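Local coordinates for uncharacterized protein Dfer_1899 (Dyadobacter fermentans, PDB 5HX0) that is of unknown function but carries a sialidase-like, BNR repeat-like domain folded as a beta-propeller, consistent with a role in binding or processing glycans, at residues A[194-208]-A[220-232]. Sequence-based numbering, arbitrary orientation.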
loop_
_atom_site.group_PDB
_atom_site.type_symbol
_atom_site.label_atom_id
_atom_site.label_comp_id
_atom_site.label_asym_id
_atom_site.label_seq_id
_atom_site.Cartn_x
_atom_site.Cartn_y
_atom_site.Cartn_z
ATOM N N GLU A 194 25.294 -14.468 2.949
ATOM C CA GLU A 194 24.373 -14.052 1.891
ATOM C C GLU A 194 25.120 -13.356 0.756
ATOM O O GLU A 194 25.813 -12.363 0.985
ATOM C CB GLU A 194 23.317 -13.106 2.474
ATOM C CG GLU A 194 22.450 -12.396 1.443
ATOM C CD GLU A 194 21.555 -13.379 0.687
ATOM O OE1 GLU A 194 20.778 -14.097 1.354
ATOM O OE2 GLU A 194 21.643 -13.455 -0.558
ATOM N N ILE A 195 24.928 -13.833 -0.474
ATOM C CA ILE A 195 25.664 -13.268 -1.600
ATOM C C ILE A 195 24.941 -12.158 -2.347
ATOM O O ILE A 195 25.595 -11.423 -3.097
ATOM C CB ILE A 195 26.026 -14.340 -2.644
ATOM C CG1 ILE A 195 24.750 -14.820 -3.351
ATOM C CG2 ILE A 195 26.858 -15.476 -1.995
ATOM C CD1 ILE A 195 24.979 -15.868 -4.412
ATOM N N ASN A 196 23.625 -12.026 -2.193
ATOM C CA ASN A 196 22.857 -11.148 -3.071
ATOM C C ASN A 196 22.932 -9.680 -2.649
ATOM O O ASN A 196 23.189 -9.345 -1.486
ATOM C CB ASN A 196 21.389 -11.565 -3.107
ATOM C CG ASN A 196 21.180 -12.846 -3.846
ATOM O OD1 ASN A 196 20.675 -13.821 -3.290
ATOM N ND2 ASN A 196 21.583 -12.869 -5.103
ATOM N N TYR A 197 22.706 -8.806 -3.635
ATOM C CA TYR A 197 22.344 -7.410 -3.437
ATOM C C TYR A 197 20.852 -7.232 -3.694
ATOM O O TYR A 197 20.259 -7.960 -4.493
ATOM C CB TYR A 197 23.143 -6.492 -4.380
ATOM C CG TYR A 197 24.625 -6.493 -4.062
ATOM C CD1 TYR A 197 25.143 -5.629 -3.104
ATOM C CD2 TYR A 197 25.490 -7.373 -4.691
ATOM C CE1 TYR A 197 26.491 -5.632 -2.776
ATOM C CE2 TYR A 197 26.853 -7.386 -4.374
ATOM C CZ TYR A 197 27.341 -6.509 -3.416
ATOM O OH TYR A 197 28.679 -6.497 -3.085
ATOM N N THR A 198 20.249 -6.248 -3.017
ATOM C CA THR A 198 18.846 -5.921 -3.263
ATOM C C THR A 198 18.665 -5.256 -4.628
ATOM O O THR A 198 19.618 -4.842 -5.282
ATOM C CB THR A 198 18.295 -4.958 -2.213
ATOM O OG1 THR A 198 18.816 -3.642 -2.457
ATOM C CG2 THR A 198 18.649 -5.399 -0.792
ATOM N N ALA A 199 17.398 -5.081 -5.021
ATOM C CA ALA A 199 17.115 -4.372 -6.263
ATOM C C ALA A 199 17.581 -2.920 -6.238
ATOM O O ALA A 199 17.567 -2.257 -7.283
ATOM C CB ALA A 199 15.625 -4.416 -6.565
HETATM N N MSE A 200 17.993 -2.405 -5.089
HETATM C CA MSE A 200 18.401 -1.014 -5.033
HETATM C C MSE A 200 19.873 -0.918 -4.727
HETATM O O MSE A 200 20.367 0.143 -4.357
HETATM C CB MSE A 200 17.547 -0.271 -4.000
HETATM C CG MSE A 200 16.066 -0.662 -4.147
HETATM SE SE MSE A 200 14.816 0.527 -3.195
HETATM C CE MSE A 200 14.443 -0.701 -1.737
ATOM N N GLY A 201 20.572 -2.044 -4.860
ATOM C CA GLY A 201 22.017 -2.066 -4.758
ATOM C C GLY A 201 22.591 -2.207 -3.366
ATOM O O GLY A 201 23.811 -2.085 -3.212
ATOM N N GLU A 202 21.770 -2.451 -2.352
ATOM C CA GLU A 202 22.278 -2.639 -1.002
ATOM C C GLU A 202 22.623 -4.108 -0.792
ATOM O O GLU A 202 22.075 -4.990 -1.456
ATOM C CB GLU A 202 21.237 -2.200 0.030
ATOM C CG GLU A 202 20.627 -0.828 -0.233
ATOM C CD GLU A 202 21.419 0.295 0.416
ATOM O OE1 GLU A 202 21.880 0.111 1.565
ATOM O OE2 GLU A 202 21.586 1.361 -0.225
ATOM N N LYS A 203 23.529 -4.374 0.148
ATOM C CA LYS A 203 23.724 -5.760 0.557
ATOM C C LYS A 203 22.434 -6.274 1.184
ATOM O O LYS A 203 21.793 -5.580 1.977
ATOM C CB LYS A 203 24.891 -5.884 1.534
ATOM C CG LYS A 203 26.262 -5.609 0.868
ATOM C CD LYS A 203 27.417 -6.185 1.683
ATOM C CE LYS A 203 27.542 -5.502 3.037
ATOM N NZ LYS A 203 28.062 -4.111 2.922
ATOM N N LEU A 204 22.043 -7.487 0.813
ATOM C CA LEU A 204 20.672 -7.943 1.098
ATOM C C LEU A 204 20.430 -8.141 2.593
ATOM O O LEU A 204 21.089 -8.986 3.213
ATOM C CB LEU A 204 20.380 -9.239 0.348
ATOM C CG LEU A 204 18.898 -9.643 0.323
ATOM C CD1 LEU A 204 18.302 -9.374 -1.040
ATOM C CD2 LEU A 204 18.709 -11.115 0.729
ATOM N N PRO A 205 19.474 -7.431 3.198
ATOM C CA PRO A 205 19.110 -7.711 4.598
ATOM C C PRO A 205 18.565 -9.125 4.764
ATOM O O PRO A 205 17.801 -9.616 3.932
ATOM C CB PRO A 205 18.022 -6.669 4.891
ATOM C CG PRO A 205 18.191 -5.594 3.818
ATOM C CD PRO A 205 18.645 -6.362 2.612
ATOM N N ALA A 206 18.927 -9.760 5.880
ATOM C CA ALA A 206 18.423 -11.103 6.163
ATOM C C ALA A 206 16.893 -11.103 6.346
ATOM O O ALA A 206 16.263 -10.073 6.567
ATOM C CB ALA A 206 19.104 -11.669 7.412
ATOM N N TYR A 207 16.306 -12.300 6.306
ATOM C CA TYR A 207 14.851 -12.459 6.193
ATOM C C TYR A 207 14.532 -13.927 6.460
ATOM O O TYR A 207 15.408 -14.790 6.356
ATOM C CB TYR A 207 14.343 -12.074 4.784
ATOM C CG TYR A 207 14.868 -13.072 3.775
ATOM C CD1 TYR A 207 16.154 -12.945 3.275
ATOM C CD2 TYR A 207 14.117 -14.210 3.406
ATOM C CE1 TYR A 207 16.684 -13.885 2.412
ATOM C CE2 TYR A 207 14.640 -15.157 2.548
ATOM C CZ TYR A 207 15.932 -14.994 2.055
ATOM O OH TYR A 207 16.494 -15.931 1.210
ATOM N N ASN A 208 13.267 -14.211 6.757
ATOM C CA ASN A 208 12.780 -15.582 6.619
ATOM C C ASN A 208 11.262 -15.589 6.742
ATOM O O ASN A 208 10.639 -14.586 7.105
ATOM C CB ASN A 208 13.380 -16.541 7.658
ATOM C CG ASN A 208 13.597 -17.932 7.082
ATOM O OD1 ASN A 208 13.107 -18.232 5.988
ATOM N ND2 ASN A 208 14.316 -18.782 7.814
ATOM N N ILE A 220 15.865 -12.278 21.846
ATOM C CA ILE A 220 15.009 -12.768 20.757
ATOM C C ILE A 220 15.853 -13.576 19.783
ATOM O O ILE A 220 16.862 -13.078 19.269
ATOM C CB ILE A 220 14.305 -11.626 20.012
ATOM C CG1 ILE A 220 13.567 -10.717 20.993
ATOM C CG2 ILE A 220 13.307 -12.228 18.982
ATOM C CD1 ILE A 220 12.936 -9.556 20.313
ATOM N N LEU A 221 15.406 -14.793 19.497
ATOM C CA LEU A 221 16.054 -15.718 18.577
ATOM C C LEU A 221 15.349 -15.663 17.230
ATOM O O LEU A 221 14.123 -15.650 17.171
ATOM C CB LEU A 221 15.974 -17.145 19.126
ATOM C CG LEU A 221 16.460 -17.291 20.556
ATOM C CD1 LEU A 221 16.140 -18.679 21.075
ATOM C CD2 LEU A 221 17.951 -17.031 20.586
ATOM N N TRP A 222 16.123 -15.664 16.149
ATOM C CA TRP A 222 15.549 -15.599 14.807
ATOM C C TRP A 222 16.445 -16.402 13.881
ATOM O O TRP A 222 17.617 -16.048 13.702
ATOM C CB TRP A 222 15.450 -14.149 14.324
ATOM C CG TRP A 222 14.680 -13.962 13.051
ATOM C CD1 TRP A 222 13.825 -14.847 12.455
ATOM C CD2 TRP A 222 14.714 -12.800 12.210
ATOM N NE1 TRP A 222 13.315 -14.304 11.290
ATOM C CE2 TRP A 222 13.844 -13.045 11.124
ATOM C CE3 TRP A 222 15.392 -11.571 12.283
ATOM C CZ2 TRP A 222 13.630 -12.109 10.116
ATOM C CZ3 TRP A 222 15.184 -10.643 11.287
ATOM C CH2 TRP A 222 14.312 -10.913 10.210
ATOM N N VAL A 223 15.925 -17.478 13.300
ATOM C CA VAL A 223 16.703 -18.247 12.328
ATOM C C VAL A 223 16.354 -17.759 10.925
ATOM O O VAL A 223 15.211 -17.909 10.470
ATOM C CB VAL A 223 16.467 -19.752 12.477
ATOM C CG1 VAL A 223 17.203 -20.526 11.361
ATOM C CG2 VAL A 223 16.936 -20.212 13.860
ATOM N N VAL A 224 17.343 -17.192 10.238
ATOM C CA VAL A 224 17.140 -16.555 8.939
ATOM C C VAL A 224 17.753 -17.421 7.845
ATOM O O VAL A 224 18.540 -18.336 8.094
ATOM C CB VAL A 224 17.728 -15.129 8.871
ATOM C CG1 VAL A 224 17.033 -14.189 9.866
ATOM C CG2 VAL A 224 19.255 -15.164 9.090
ATOM N N ALA A 225 17.369 -17.121 6.612
ATOM C CA ALA A 225 17.856 -17.826 5.440
ATOM C C ALA A 225 18.862 -16.947 4.723
ATOM O O ALA A 225 18.779 -15.719 4.776
ATOM C CB ALA A 225 16.702 -18.172 4.489
ATOM N N ALA A 226 19.814 -17.581 4.039
ATOM C CA ALA A 226 20.757 -16.822 3.225
ATOM C C ALA A 226 21.121 -17.642 1.998
ATOM O O ALA A 226 21.321 -18.858 2.095
ATOM C CB ALA A 226 22.022 -16.446 4.019
ATOM N N THR A 227 21.172 -16.975 0.843
ATOM C CA THR A 227 21.671 -17.602 -0.377
ATOM C C THR A 227 23.190 -17.599 -0.305
ATOM O O THR A 227 23.797 -16.526 -0.251
ATOM C CB THR A 227 21.208 -16.846 -1.626
ATOM O OG1 THR A 227 19.787 -16.859 -1.718
ATOM C CG2 THR A 227 21.790 -17.490 -2.898
ATOM N N ASP A 228 23.798 -18.784 -0.275
ATOM C CA ASP A 228 25.243 -18.894 -0.156
ATOM C C ASP A 228 25.915 -19.494 -1.384
ATOM O O ASP A 228 27.140 -19.609 -1.401
ATOM C CB ASP A 228 25.645 -19.679 1.104
ATOM C CG ASP A 228 25.029 -21.068 1.196
ATOM O OD1 ASP A 228 24.511 -21.618 0.199
ATOM O OD2 ASP A 228 25.092 -21.616 2.321
ATOM N N ARG A 229 25.154 -19.849 -2.413
ATOM C CA ARG A 229 25.706 -20.279 -3.690
ATOM C C ARG A 229 24.715 -19.869 -4.765
ATOM O O ARG A 229 23.503 -19.925 -4.545
ATOM C CB ARG A 229 25.951 -21.797 -3.735
ATOM C CG ARG A 229 26.401 -22.319 -5.101
ATOM C CD ARG A 229 26.932 -23.734 -4.997
ATOM N NE ARG A 229 25.866 -24.728 -4.865
ATOM C CZ ARG A 229 26.043 -25.934 -4.324
ATOM N NH1 ARG A 229 27.234 -26.283 -3.847
ATOM N NH2 ARG A 229 25.033 -26.789 -4.250
ATOM N N GLN A 230 25.231 -19.461 -5.920
ATOM C CA GLN A 230 24.338 -18.916 -6.931
ATOM C C GLN A 230 23.897 -19.953 -7.957
ATOM O O GLN A 230 22.724 -19.968 -8.344
ATOM C CB GLN A 230 25.016 -17.748 -7.632
ATOM C CG GLN A 230 24.124 -17.031 -8.606
ATOM C CD GLN A 230 24.832 -15.871 -9.268
ATOM O OE1 GLN A 230 25.974 -15.547 -8.928
ATOM N NE2 GLN A 230 24.163 -15.242 -10.222
ATOM N N SER A 231 24.809 -20.807 -8.420
ATOM C CA SER A 231 24.449 -21.840 -9.394
ATOM C C SER A 231 25.123 -23.168 -9.073
ATOM O O SER A 231 26.344 -23.288 -9.141
ATOM C CB SER A 231 24.812 -21.407 -10.812
ATOM O OG SER A 231 24.170 -20.195 -11.152
ATOM N N PRO A 232 24.318 -24.172 -8.701
ATOM C CA PRO A 232 22.877 -23.981 -8.516
ATOM C C PRO A 232 22.569 -23.245 -7.201
ATOM O O PRO A 232 23.398 -23.268 -6.288
ATOM C CB PRO A 232 22.338 -25.414 -8.497
ATOM C CG PRO A 232 23.456 -26.209 -7.906
ATOM C CD PRO A 232 24.744 -25.544 -8.364
HETATM O O HOH W 1 19.995 -13.351 3.931
HETATM O O HOH W 2 18.733 -14.988 -0.202
HETATM O O HOH W 3 10.650 -15.041 10.132
#
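Glu194 and Ile195 together grip the backbone of Thr227. OE1 of Glu194 takes the backbone N-H of Thr227 (N to OE1 2.9 Å), which comes in from above the carboxylate plane, 49° out of it. In return, the backbone N of Ile195 gives a hydrogen bond to Thr227 O at 2.9 Å. CG of Glu194 lies trans to the backbone N (chi1 169°), and the bend at chi2 (66°) brings the carboxylate between Thr227 and the backbone N of Asn196, which OE2 receives through its anti lone pair. Two waters also donate to OE1: one reaches on to Ala225 O, the other touches Tyr207 OH and Thr227 OG1. Three donors thus converge on OE1, and a fourth on OE2 fixes the rotation of the carboxylate.

Further along, the loop binds the strand twice more. Tyr207 O accepts Ala225 N at 3.1 Å in a nearly straight bond, and Asn208 ND2 reaches Val223 O (2.9 Å), which lies in the plane of the side-chain amide; ND2 also serves Asn264 O.

Apolar contacts fill in between. CD1 of Ile195 touches both Gln230 CB (3.7 Å) and Thr227 CG2, Ala206 CB meets Val224 CG2, and the Tyr207 ring packs on Ala225 CB. Within the strand, Val224 CG1 covers one face of the Trp222 ring, whose CZ2 lies near Tyr207 CA and Asn208 N.

Together these contacts lay part of the connection from strand 183-186 of the preceding sheet to strand 213-214 against strand 220-229 of the next four-stranded antiparallel sheet, probably successive propeller blades. Tyr207 meets Phe167 edge-to-face on strand 165-175, while Val223 packs on Ala266 and Val268 of strand 262-270.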